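Local coordinates for protein porin B (Pseudomonas putida, PDB 4GEY) that forms an outer-membrane beta-barrel channel that probably lets sugars such as glucose into the cell, at residues 172-175 with 176-179; 413-417 with 418-422. The protein carries 2 engineered substitutions. All coordinates share one frame; numbering follows the deposited sequence.

Contact 1: residues 172-175 with 176-179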
loop_
_atom_site.group_PDB
_atom_site.type_symbol
_atom_site.label_atom_id
_atom_site.label_comp_id
_atom_site.label_asym_id
_atom_site.label_seq_id
_atom_site.Cartn_x
_atom_site.Cartn_y
_atom_site.Cartn_z
ATOM N N GLY A 172 3.682 -0.962 0.299
ATOM C CA GLY A 172 2.738 -1.110 -0.797
ATOM C C GLY A 172 2.738 0.063 -1.743
ATOM O O GLY A 172 3.648 0.885 -1.713
ATOM N N SER A 173 1.716 0.152 -2.588
ATOM C CA SER A 173 1.671 1.244 -3.565
ATOM C C SER A 173 1.250 2.552 -2.912
ATOM O O SER A 173 0.137 2.674 -2.399
ATOM C CB SER A 173 0.747 0.923 -4.737
ATOM O OG SER A 173 0.505 2.098 -5.493
ATOM N N GLN A 174 2.148 3.528 -2.930
ATOM C CA GLN A 174 1.896 4.784 -2.243
ATOM C C GLN A 174 0.793 5.605 -2.915
ATOM O O GLN A 174 -0.004 6.275 -2.236
ATOM C CB GLN A 174 3.196 5.558 -2.085
ATOM C CG GLN A 174 4.205 4.776 -1.263
ATOM C CD GLN A 174 3.618 4.303 0.066
ATOM O OE1 GLN A 174 3.153 5.103 0.868
ATOM N NE2 GLN A 174 3.621 3.000 0.288
ATOM N N VAL A 175 0.726 5.520 -4.242
ATOM C CA VAL A 175 -0.360 6.140 -4.982
ATOM C C VAL A 175 -1.685 5.610 -4.425
ATOM O O VAL A 175 -2.656 6.351 -4.291
ATOM C CB VAL A 175 -0.225 5.887 -6.509
ATOM C CG1 VAL A 175 -1.426 6.420 -7.269
ATOM C CG2 VAL A 175 1.056 6.529 -7.032
ATOM N N GLY A 176 -1.701 4.332 -4.054
ATOM C CA GLY A 176 -2.857 3.747 -3.408
ATOM C C GLY A 176 -3.203 4.340 -2.050
ATOM O O GLY A 176 -4.328 4.221 -1.579
ATOM N N ASN A 177 -2.236 4.975 -1.403
ATOM C CA ASN A 177 -2.506 5.573 -0.112
ATOM C C ASN A 177 -3.062 6.990 -0.242
ATOM O O ASN A 177 -4.041 7.351 0.407
ATOM C CB ASN A 177 -1.250 5.533 0.748
ATOM C CG ASN A 177 -0.854 4.117 1.111
ATOM O OD1 ASN A 177 -1.712 3.238 1.253
ATOM N ND2 ASN A 177 0.445 3.881 1.248
ATOM N N TRP A 178 -2.456 7.778 -1.113
ATOM C CA TRP A 178 -2.761 9.199 -1.177
ATOM C C TRP A 178 -3.858 9.559 -2.183
ATOM O O TRP A 178 -4.373 10.681 -2.178
ATOM C CB TRP A 178 -1.462 9.978 -1.425
ATOM C CG TRP A 178 -0.315 9.365 -0.667
ATOM C CD1 TRP A 178 0.930 9.085 -1.142
ATOM C CD2 TRP A 178 -0.330 8.919 0.698
ATOM N NE1 TRP A 178 1.696 8.504 -0.156
ATOM C CE2 TRP A 178 0.941 8.394 0.980
ATOM C CE3 TRP A 178 -1.298 8.924 1.711
ATOM C CZ2 TRP A 178 1.266 7.881 2.220
ATOM C CZ3 TRP A 178 -0.971 8.405 2.933
ATOM C CH2 TRP A 178 0.294 7.897 3.181
ATOM N N VAL A 179 -4.211 8.609 -3.042
ATOM C CA VAL A 179 -5.397 8.750 -3.873
ATOM C C VAL A 179 -6.209 7.456 -3.698
ATOM O O VAL A 179 -6.872 6.940 -4.596
ATOM C CB VAL A 179 -5.048 9.239 -5.345
ATOM C CG1 VAL A 179 -3.879 8.505 -5.920
ATOM C CG2 VAL A 179 -6.253 9.224 -6.295
#
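Gln174 and Asn177 join their amides across the first turn of a short helix, the ND2 of Asn177 giving a hydrogen bond to OE1 of Gln174 at 3.0 Å. The two planes stand 68° apart: OE1 lies in the plane of the Asn177 amide, whereas ND2 sits well above the carbonyl plane of Gln174. A bend in the glutamine chain, chi2 -52°, folds its amide back over the turn, where NE2 reaches the backbone O of Gly172 at 2.9 Å. With both ends bonded, this amide is held against rotation. With an alanine in place of Gln174, the Asn177 amide would probably lose its acceptor and be freer to turn, and the Gly172 carbonyl would lose this donor. The backbone O of Gln174 is gripped twice, by the N of Asn177 at 2.7 Å and the N of Trp178 at 3.1 Å. The same oxygen lies over one face of the indole, toward its rim, 3.2 Å from Trp178 CD1. Along the neighbouring side of the helix Val175 and Val179 run side by side, CG1 to CG1 at 3.5 Å, and Val179 N bonds to Val175 O. Ser173 OG accepts a weak capping bond from Gly176 N, but its stronger partner is Asn159. Trp178 and the valines rest on strand 309-319 of the barrel wall, and Ser173 O accepts from Asn185, a residue of the glucose pocket. The turn belongs to a loop folded into the barrel, as in other porins, where it probably helps to narrow the channel, and it brings the side chain of Asn177 to about 4 Å from the bound glucose.

Contact 2: residues 413-417 with 418-422. With DMU (decyl-beta-D-maltopyranoside), chain L; DMU (decyl-beta-D-maltopyranoside), chain K.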
loop_
_atom_site.group_PDB
_atom_site.type_symbol
_atom_site.label_atom_id
_atom_site.label_comp_id
_atom_site.label_asym_id
_atom_site.label_seq_id
_atom_site.Cartn_x
_atom_site.Cartn_y
_atom_site.Cartn_z
ATOM N N ILE A 413 5.696 9.948 14.493
ATOM C CA ILE A 413 4.782 10.696 13.641
ATOM C C ILE A 413 4.701 12.174 14.021
ATOM O O ILE A 413 4.256 12.525 15.113
ATOM C CB ILE A 413 3.373 10.093 13.708
ATOM C CG1 ILE A 413 3.444 8.584 13.523
ATOM C CG2 ILE A 413 2.487 10.679 12.637
ATOM C CD1 ILE A 413 2.288 7.903 14.116
ATOM N N LYS A 414 5.122 13.036 13.103
ATOM C CA LYS A 414 5.085 14.469 13.318
ATOM C C LYS A 414 3.853 15.046 12.640
ATOM O O LYS A 414 3.646 14.836 11.442
ATOM C CB LYS A 414 6.341 15.116 12.744
ATOM C CG LYS A 414 6.533 16.557 13.174
ATOM C CD LYS A 414 6.661 17.481 11.974
ATOM C CE LYS A 414 5.567 18.537 11.963
ATOM N NZ LYS A 414 5.614 19.464 13.127
ATOM N N SER A 415 3.043 15.774 13.405
ATOM C CA SER A 415 1.767 16.282 12.910
ATOM C C SER A 415 0.907 15.199 12.263
ATOM O O SER A 415 0.805 15.130 11.039
ATOM C CB SER A 415 1.979 17.425 11.916
ATOM O OG SER A 415 2.619 18.520 12.537
ATOM N N PRO A 416 0.298 14.343 13.088
ATOM C CA PRO A 416 -0.713 13.402 12.614
ATOM C C PRO A 416 -1.803 14.152 11.862
ATOM O O PRO A 416 -2.243 15.214 12.322
ATOM C CB PRO A 416 -1.262 12.827 13.913
ATOM C CG PRO A 416 -0.109 12.873 14.826
ATOM C CD PRO A 416 0.564 14.173 14.523
ATOM N N GLY A 417 -2.205 13.622 10.711
ATOM C CA GLY A 417 -3.186 14.279 9.868
ATOM C C GLY A 417 -2.768 15.641 9.340
ATOM O O GLY A 417 -3.599 16.393 8.824
ATOM N N GLY A 418 -1.482 15.963 9.456
ATOM C CA GLY A 418 -0.979 17.253 9.009
ATOM C C GLY A 418 -1.240 18.358 10.025
ATOM O O GLY A 418 -0.942 19.532 9.783
ATOM N N VAL A 419 -1.778 17.974 11.179
ATOM C CA VAL A 419 -2.205 18.947 12.163
ATOM C C VAL A 419 -1.130 19.261 13.193
ATOM O O VAL A 419 -0.852 18.465 14.096
ATOM C CB VAL A 419 -3.485 18.510 12.856
ATOM C CG1 VAL A 419 -3.937 19.579 13.831
ATOM C CG2 VAL A 419 -4.548 18.254 11.819
ATOM N N ASP A 420 -0.545 20.450 13.063
ATOM C CA ASP A 420 0.538 20.870 13.936
ATOM C C ASP A 420 0.126 20.953 15.393
ATOM O O ASP A 420 0.973 20.932 16.285
ATOM C CB ASP A 420 1.089 22.205 13.474
ATOM C CG ASP A 420 1.860 22.085 12.187
ATOM O OD1 ASP A 420 2.274 20.958 11.843
ATOM O OD2 ASP A 420 2.057 23.115 11.521
ATOM N N GLU A 421 -1.174 21.023 15.634
ATOM C CA GLU A 421 -1.670 21.135 16.998
ATOM C C GLU A 421 -1.694 19.787 17.722
ATOM O O GLU A 421 -1.974 19.730 18.913
ATOM C CB GLU A 421 -3.048 21.805 17.029
ATOM C CG GLU A 421 -3.006 23.318 16.709
ATOM C CD GLU A 421 -2.495 23.638 15.299
ATOM O OE1 GLU A 421 -2.767 22.847 14.366
ATOM O OE2 GLU A 421 -1.809 24.679 15.129
ATOM N N VAL A 422 -1.383 18.713 17.002
ATOM C CA VAL A 422 -1.348 17.387 17.599
ATOM C C VAL A 422 0.102 17.050 17.892
ATOM O O VAL A 422 0.949 17.140 17.008
ATOM C CB VAL A 422 -1.951 16.302 16.653
ATOM C CG1 VAL A 422 -1.703 14.916 17.215
ATOM C CG2 VAL A 422 -3.442 16.527 16.420
HETATM C C1 DMU L . 6.046 21.857 9.773
HETATM C C2 DMU L . 4.921 22.720 9.488
HETATM C C3 DMU L . 4.833 24.089 10.062
HETATM C C4 DMU L . 6.182 24.672 10.542
HETATM O O5 DMU L . 6.942 23.547 11.278
HETATM C C6 DMU L . 7.228 22.436 10.407
HETATM O O7 DMU L . 4.288 25.008 9.086
HETATM O O16 DMU L . 8.012 21.472 11.127
HETATM C C18 DMU L . 9.222 20.998 10.535
HETATM C C19 DMU L . 9.852 19.703 11.112
HETATM C C22 DMU L . 9.823 18.370 10.278
HETATM C C25 DMU L . 10.454 17.144 10.943
HETATM C C28 DMU L . 10.218 15.753 10.387
HETATM C C31 DMU L . 10.395 14.593 11.345
HETATM C C34 DMU L . 10.479 13.180 10.810
HETATM C C37 DMU L . 9.869 12.072 11.611
HETATM O O49 DMU L . 6.430 21.239 8.473
HETATM O O55 DMU L . 3.691 21.940 9.714
HETATM C C57 DMU L . 6.068 25.764 11.335
HETATM O O61 DMU L . 6.995 25.904 12.357
HETATM C C5 DMU L . 3.180 27.137 8.910
HETATM C C7 DMU L . 3.353 28.200 9.848
HETATM C C8 DMU L . 2.467 28.109 11.014
HETATM C C9 DMU L . 2.666 26.790 11.812
HETATM O O1 DMU L . 2.950 25.621 10.856
HETATM C C10 DMU L . 3.150 25.761 9.429
HETATM O O2 DMU L . 2.711 29.175 11.884
HETATM O O3 DMU L . 4.206 27.260 7.866
HETATM O O4 DMU L . 3.093 29.453 9.142
HETATM C C11 DMU L . 1.602 26.496 12.535
HETATM O O6 DMU L . 1.644 25.349 13.307
HETATM C C1 DMU K . 7.412 19.480 16.514
HETATM C C2 DMU K . 6.838 20.789 16.478
HETATM C C3 DMU K . 7.522 21.771 17.341
HETATM C C4 DMU K . 9.057 21.773 17.183
HETATM O O5 DMU K . 9.598 20.351 16.873
HETATM C C6 DMU K . 8.782 19.479 16.058
HETATM O O7 DMU K . 7.086 23.113 17.050
HETATM O O16 DMU K . 9.342 18.161 16.097
HETATM C C18 DMU K . 10.598 17.913 15.477
HETATM C C19 DMU K . 11.413 16.671 15.933
HETATM C C22 DMU K . 12.334 15.942 14.890
HETATM C C25 DMU K . 12.996 14.622 15.303
HETATM C C28 DMU K . 13.228 13.558 14.236
HETATM C C31 DMU K . 13.701 12.162 14.629
HETATM C C34 DMU K . 13.874 11.106 13.561
HETATM O O49 DMU K . 6.573 18.584 15.689
HETATM O O55 DMU K . 5.396 20.700 16.756
HETATM C C57 DMU K . 9.674 22.273 18.280
HETATM O O61 DMU K . 10.963 22.752 18.089
HETATM C C5 DMU K . 6.091 25.117 17.724
HETATM C C7 DMU K . 7.122 25.896 18.319
HETATM C C8 DMU K . 7.109 25.816 19.790
HETATM C C9 DMU K . 7.325 24.364 20.335
HETATM O O1 DMU K . 6.813 23.337 19.303
HETATM C C10 DMU K . 6.254 23.691 18.003
HETATM O O2 DMU K . 8.093 26.658 20.311
HETATM O O3 DMU K . 6.017 25.348 16.265
HETATM O O4 DMU K . 6.931 27.266 17.893
HETATM C C11 DMU K . 6.699 24.145 21.481
HETATM O O6 DMU K . 6.927 25.038 22.506
HETATM O O HOH W 1 3.287 17.641 16.110
#
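Ser415 and Pro416 open two overlapping turns, in which Gly418 N bonds to Ser415 O at 2.9 Å and Val419 N to Pro416 O at 3.0 Å, before a type I beta turn from Val419 to Val422 carries the chain onward. Gly417 and Gly418 both have positive phi, a region glycine enters easily. Across this bend the hydroxyl of Ser415 donates from OG to Asp420 OD1 at 2.6 Å. The serine comes in on the anti lone pair, on the side away from OD2, and its OG is set beside the backbone N (chi1 -62°), which carries it toward the carboxylate. Lys414 approaches the same oxygen, but NZ stays 3.9 Å from OD1, a long salt bridge. The segment connects strand 404-414 to strand 425-435, the last of the barrel, as an irregular hairpin loop, probably on the extracellular side as in other porins. Glu389, on the adjacent strand 388-399, accepts from Gly417 N, and Gln386, just before that strand, donates to Gly417 O. Elsewhere the contact is apolar: CG1 of Val422 lies 3.5 Å from CG of Pro416, the two side chains crossing at a slant. Detergent occupies the polar side. Lys414 NZ donates to O49 of the decyl maltoside of chain K at 2.9 Å, and O6 of the decyl maltoside of chain L donates to Asp420 OD2 at 2.9 Å. O55 of the latter sits close to both carboxylate oxygens, so hydroxyl donors, with the lysine farther off, probably help to stabilise the carboxylate's negative charge. A water accepts from Ser415 N and donates to Val422 O at 2.6 Å, bridging the backbone on either side of the bend.

How the contacts relate
Contacts 1 and 2 show how one barrel uses turns of short range in different settings. Contact 1, about 5 Å from the centre of the chain, lies inside the pore and is tied to the glucose pocket through Ser173 and Asn185. Contact 2 sits about 21 Å from that centre, in the hairpin loop of the last two strands, where two detergent molecules bind; being detergents, they give no evidence of a second sugar site. The centres of contacts 1 and 2 are about 20 Å apart, and the nearest atoms of contacts 1 and 2 about 9 Å apart. Backbone bonds span three or four residues in contact 1, which contains one helical turn, and three in contact 2, with its glycine-rich turns.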